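Local coordinates for protein cryptic loci regulator 2 (Schizosaccharomyces pombe 972h-, PDB 5IKJ) that acts upstream of histone deacetylases to promote heterochromatic transcriptional silencing and nucleosome positioning as part of the SHREC repressor complex, at residues Ala263-Asn268 with Pro287-Cys292. Numbering follows the deposited sequence.
Sequences ARNLIN and PYQYHC
P287 meets L266 and I267 where strand 255-266 ends and strand 288-294 begins: its carbonyl O takes a weak bond from the backbone N of I267, and CD2 of L266 lies 4.1 Å from CB of the proline. Next along, Y288 turns its ring flat against the aliphatic stem and guanidinium of R264. CD of R264 makes a CH-pi contact over the ring face, 3.7 Å from its centre. NE of R264 comes within 3.5 Å of CZ of Y288, and the guanidinium and ring planes are 9° apart. The R264 chain is extended from CG to NE and lies over the ring. Its NH2 forms a salt bridge with D234 of helix 214-237, and NH1 bonds to the backbone O of Y242. CD2 of L266 also touches CE1 of Y288, at 3.6 Å. An alanine in place of Y288 would probably open a gap beneath the R264 stem and guanidinium and take the ring away from CD2 of L266. On the face opposite R264 and Y290, Q289 receives an almost straight bond from ND2 of N265 to its OE1 (2.9 Å), and its own NE2 reaches D303. The Q289 and N265 backbones exchange two hydrogen bonds. Y290 places CD1 of its ring 4.0 Å from CB of R264, and its hydroxyl bonds to the backbone N of Y242. H291 returns to the N265 face: its NE2 donates to OD1 of N265 nearly in the ring plane, though the 2.5 Å length is doubtful, while ND1 bonds to the backbone N of D303. The N265 amide is thus held by both Q289 and H291. Paired backbone bonds between H291 and A263 continue the ladder, regular antiparallel pairing of neighbouring strands inside a five-stranded antiparallel sheet.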
ATOM      1  N   ALA A 263      -3.937   0.297 -14.821  1.00 51.82           N
ATOM      2  CA  ALA A 263      -4.177  -0.910 -14.041  1.00 41.78           C
ATOM      3  C   ALA A 263      -3.031  -1.867 -14.318  1.00 38.70           C
ATOM      4  O   ALA A 263      -2.227  -1.659 -15.228  1.00 42.88           O
ATOM      5  CB  ALA A 263      -5.531  -1.547 -14.388  1.00 48.27           C
ATOM      6  N   ARG A 264      -2.962  -2.916 -13.511  1.00 41.24           N
ATOM      7  CA  ARG A 264      -1.923  -3.924 -13.643  1.00 51.96           C
ATOM      8  C   ARG A 264      -2.344  -5.109 -12.794  1.00 47.59           C
ATOM      9  O   ARG A 264      -3.095  -4.952 -11.828  1.00 50.33           O
ATOM     10  CB  ARG A 264      -0.552  -3.397 -13.193  1.00 54.78           C
ATOM     11  CG  ARG A 264      -0.427  -3.269 -11.687  1.00 59.71           C
ATOM     12  CD  ARG A 264       0.724  -2.379 -11.272  1.00 50.68           C
ATOM     13  NE  ARG A 264       0.809  -2.283  -9.818  1.00 55.60           N
ATOM     14  CZ  ARG A 264       1.739  -1.596  -9.162  1.00 46.82           C
ATOM     15  NH1 ARG A 264       2.678  -0.938  -9.826  1.00 48.21           N
ATOM     16  NH2 ARG A 264       1.728  -1.568  -7.839  1.00 55.93           N
ATOM     17  N   ASN A 265      -1.876  -6.296 -13.168  1.00 50.41           N
ATOM     18  CA  ASN A 265      -2.239  -7.505 -12.447  1.00 49.35           C
ATOM     19  C   ASN A 265      -1.063  -8.465 -12.475  1.00 52.54           C
ATOM     20  O   ASN A 265      -0.272  -8.475 -13.422  1.00 53.01           O
ATOM     21  CB  ASN A 265      -3.480  -8.170 -13.051  1.00 60.32           C
ATOM     22  CG  ASN A 265      -3.274  -8.579 -14.496  1.00 53.54           C
ATOM     23  OD1 ASN A 265      -3.511  -7.795 -15.415  1.00 49.44           O
ATOM     24  ND2 ASN A 265      -2.822  -9.811 -14.704  1.00 54.82           N
ATOM     25  N   LEU A 266      -0.953  -9.268 -11.421  1.00 57.05           N
ATOM     26  CA  LEU A 266       0.080 -10.288 -11.364  1.00 66.05           C
ATOM     27  C   LEU A 266      -0.276 -11.445 -12.291  1.00 70.84           C
ATOM     28  O   LEU A 266      -1.447 -11.801 -12.447  1.00 66.30           O
ATOM     29  CB  LEU A 266       0.247 -10.787  -9.930  1.00 53.08           C
ATOM     30  CG  LEU A 266       0.849  -9.783  -8.945  1.00 59.28           C
ATOM     31  CD1 LEU A 266       0.674 -10.258  -7.510  1.00 56.00           C
ATOM     32  CD2 LEU A 266       2.321  -9.546  -9.250  1.00 55.71           C
ATOM     33  N   ILE A 267       0.744 -12.029 -12.907  1.00 72.85           N
ATOM     34  CA  ILE A 267       0.556 -13.128 -13.846  1.00 75.40           C
ATOM     35  C   ILE A 267       0.554 -14.433 -13.063  1.00 82.18           C
ATOM     36  O   ILE A 267       1.490 -14.716 -12.307  1.00 79.03           O
ATOM     37  CB  ILE A 267       1.654 -13.134 -14.925  1.00 80.18           C
ATOM     38  CG1 ILE A 267       1.916 -11.720 -15.455  1.00 65.19           C
ATOM     39  CG2 ILE A 267       1.238 -14.042 -16.077  1.00 86.04           C
ATOM     40  CD1 ILE A 267       3.158 -11.607 -16.318  1.00 67.56           C
ATOM     41  N   ASN A 268      -0.496 -15.231 -13.244  1.00 88.84           N
ATOM     42  CA  ASN A 268      -0.624 -16.488 -12.516  1.00 87.39           C
ATOM     43  C   ASN A 268       0.341 -17.519 -13.087  1.00 93.00           C
ATOM     44  O   ASN A 268       0.263 -17.866 -14.270  1.00 93.84           O
ATOM     45  CB  ASN A 268      -2.061 -16.999 -12.593  1.00 91.43           C
ATOM     46  CG  ASN A 268      -2.262 -18.304 -11.842  1.00100.70           C
ATOM     47  OD1 ASN A 268      -1.452 -19.226 -11.936  1.00110.51           O
ATOM     48  ND2 ASN A 268      -3.353 -18.388 -11.090  1.00 89.94           N
ATOM     49  N   PRO A 287       6.717  -8.997 -13.274  1.00 63.87           N
ATOM     50  CA  PRO A 287       5.617  -9.482 -12.427  1.00 59.51           C
ATOM     51  C   PRO A 287       4.231  -9.127 -12.935  1.00 49.51           C
ATOM     52  O   PRO A 287       3.261  -9.779 -12.527  1.00 55.99           O
ATOM     53  CB  PRO A 287       5.884  -8.795 -11.082  1.00 57.83           C
ATOM     54  CG  PRO A 287       6.584  -7.532 -11.449  1.00 55.58           C
ATOM     55  CD  PRO A 287       7.399  -7.833 -12.682  1.00 63.05           C
ATOM     56  N   TYR A 288       4.103  -8.131 -13.808  1.00 55.16           N
ATOM     57  CA  TYR A 288       2.817  -7.525 -14.114  1.00 60.70           C
ATOM     58  C   TYR A 288       2.489  -7.600 -15.598  1.00 60.13           C
ATOM     59  O   TYR A 288       3.375  -7.531 -16.457  1.00 55.69           O
ATOM     60  CB  TYR A 288       2.796  -6.046 -13.700  1.00 61.58           C
ATOM     61  CG  TYR A 288       2.722  -5.791 -12.213  1.00 59.86           C
ATOM     62  CD1 TYR A 288       1.738  -6.380 -11.433  1.00 54.79           C
ATOM     63  CD2 TYR A 288       3.634  -4.948 -11.594  1.00 52.41           C
ATOM     64  CE1 TYR A 288       1.668  -6.140 -10.074  1.00 61.58           C
ATOM     65  CE2 TYR A 288       3.574  -4.702 -10.239  1.00 48.11           C
ATOM     66  CZ  TYR A 288       2.590  -5.299  -9.482  1.00 58.46           C
ATOM     67  OH  TYR A 288       2.530  -5.053  -8.131  1.00 53.97           O
ATOM     68  N   GLN A 289       1.198  -7.742 -15.885  1.00 53.30           N
ATOM     69  CA  GLN A 289       0.626  -7.220 -17.115  1.00 56.37           C
ATOM     70  C   GLN A 289       0.224  -5.777 -16.857  1.00 52.56           C
ATOM     71  O   GLN A 289      -0.347  -5.464 -15.810  1.00 52.15           O
ATOM     72  CB  GLN A 289      -0.607  -8.007 -17.566  1.00 50.27           C
ATOM     73  CG  GLN A 289      -0.482  -9.516 -17.564  1.00 57.07           C
ATOM     74  CD  GLN A 289      -1.732 -10.183 -18.115  1.00 58.03           C
ATOM     75  OE1 GLN A 289      -2.460 -10.865 -17.392  1.00 59.86           O
ATOM     76  NE2 GLN A 289      -1.990  -9.980 -19.403  1.00 50.94           N
ATOM     77  N   TYR A 290       0.527  -4.898 -17.805  1.00 49.80           N
ATOM     78  CA  TYR A 290       0.144  -3.498 -17.705  1.00 49.29           C
ATOM     79  C   TYR A 290      -0.966  -3.195 -18.702  1.00 57.59           C
ATOM     80  O   TYR A 290      -0.954  -3.693 -19.833  1.00 57.90           O
ATOM     81  CB  TYR A 290       1.340  -2.575 -17.946  1.00 49.91           C
ATOM     82  CG  TYR A 290       2.477  -2.805 -16.978  1.00 55.21           C
ATOM     83  CD1 TYR A 290       2.398  -2.360 -15.665  1.00 51.06           C
ATOM     84  CD2 TYR A 290       3.628  -3.469 -17.378  1.00 54.44           C
ATOM     85  CE1 TYR A 290       3.438  -2.571 -14.777  1.00 57.82           C
ATOM     86  CE2 TYR A 290       4.670  -3.684 -16.500  1.00 60.26           C
ATOM     87  CZ  TYR A 290       4.571  -3.234 -15.201  1.00 56.36           C
ATOM     88  OH  TYR A 290       5.609  -3.449 -14.326  1.00 58.57           O
ATOM     89  N   HIS A 291      -1.926  -2.384 -18.268  1.00 55.08           N
ATOM     90  CA  HIS A 291      -3.053  -1.971 -19.092  1.00 53.19           C
ATOM     91  C   HIS A 291      -3.093  -0.454 -19.081  1.00 53.04           C
ATOM     92  O   HIS A 291      -3.251   0.157 -18.019  1.00 57.29           O
ATOM     93  CB  HIS A 291      -4.358  -2.566 -18.567  1.00 54.35           C
ATOM     94  CG  HIS A 291      -4.218  -3.980 -18.099  1.00 53.03           C
ATOM     95  ND1 HIS A 291      -4.165  -5.050 -18.967  1.00 56.09           N
ATOM     96  CD2 HIS A 291      -4.099  -4.499 -16.854  1.00 61.74           C
ATOM     97  CE1 HIS A 291      -4.030  -6.167 -18.276  1.00 53.18           C
ATOM     98  NE2 HIS A 291      -3.988  -5.861 -16.992  1.00 56.94           N
ATOM     99  N   CYS A 292      -2.945   0.150 -20.252  1.00 49.74           N
ATOM    100  CA  CYS A 292      -2.627   1.562 -20.353  1.00 52.05           C
ATOM    101  C   CYS A 292      -3.722   2.321 -21.089  1.00 58.15           C
ATOM    102  O   CYS A 292      -4.651   1.744 -21.659  1.00 56.34           O
ATOM    103  CB  CYS A 292      -1.285   1.758 -21.063  1.00 55.97           C
ATOM    104  SG  CYS A 292       0.034   0.734 -20.389  1.00 60.46           S
TER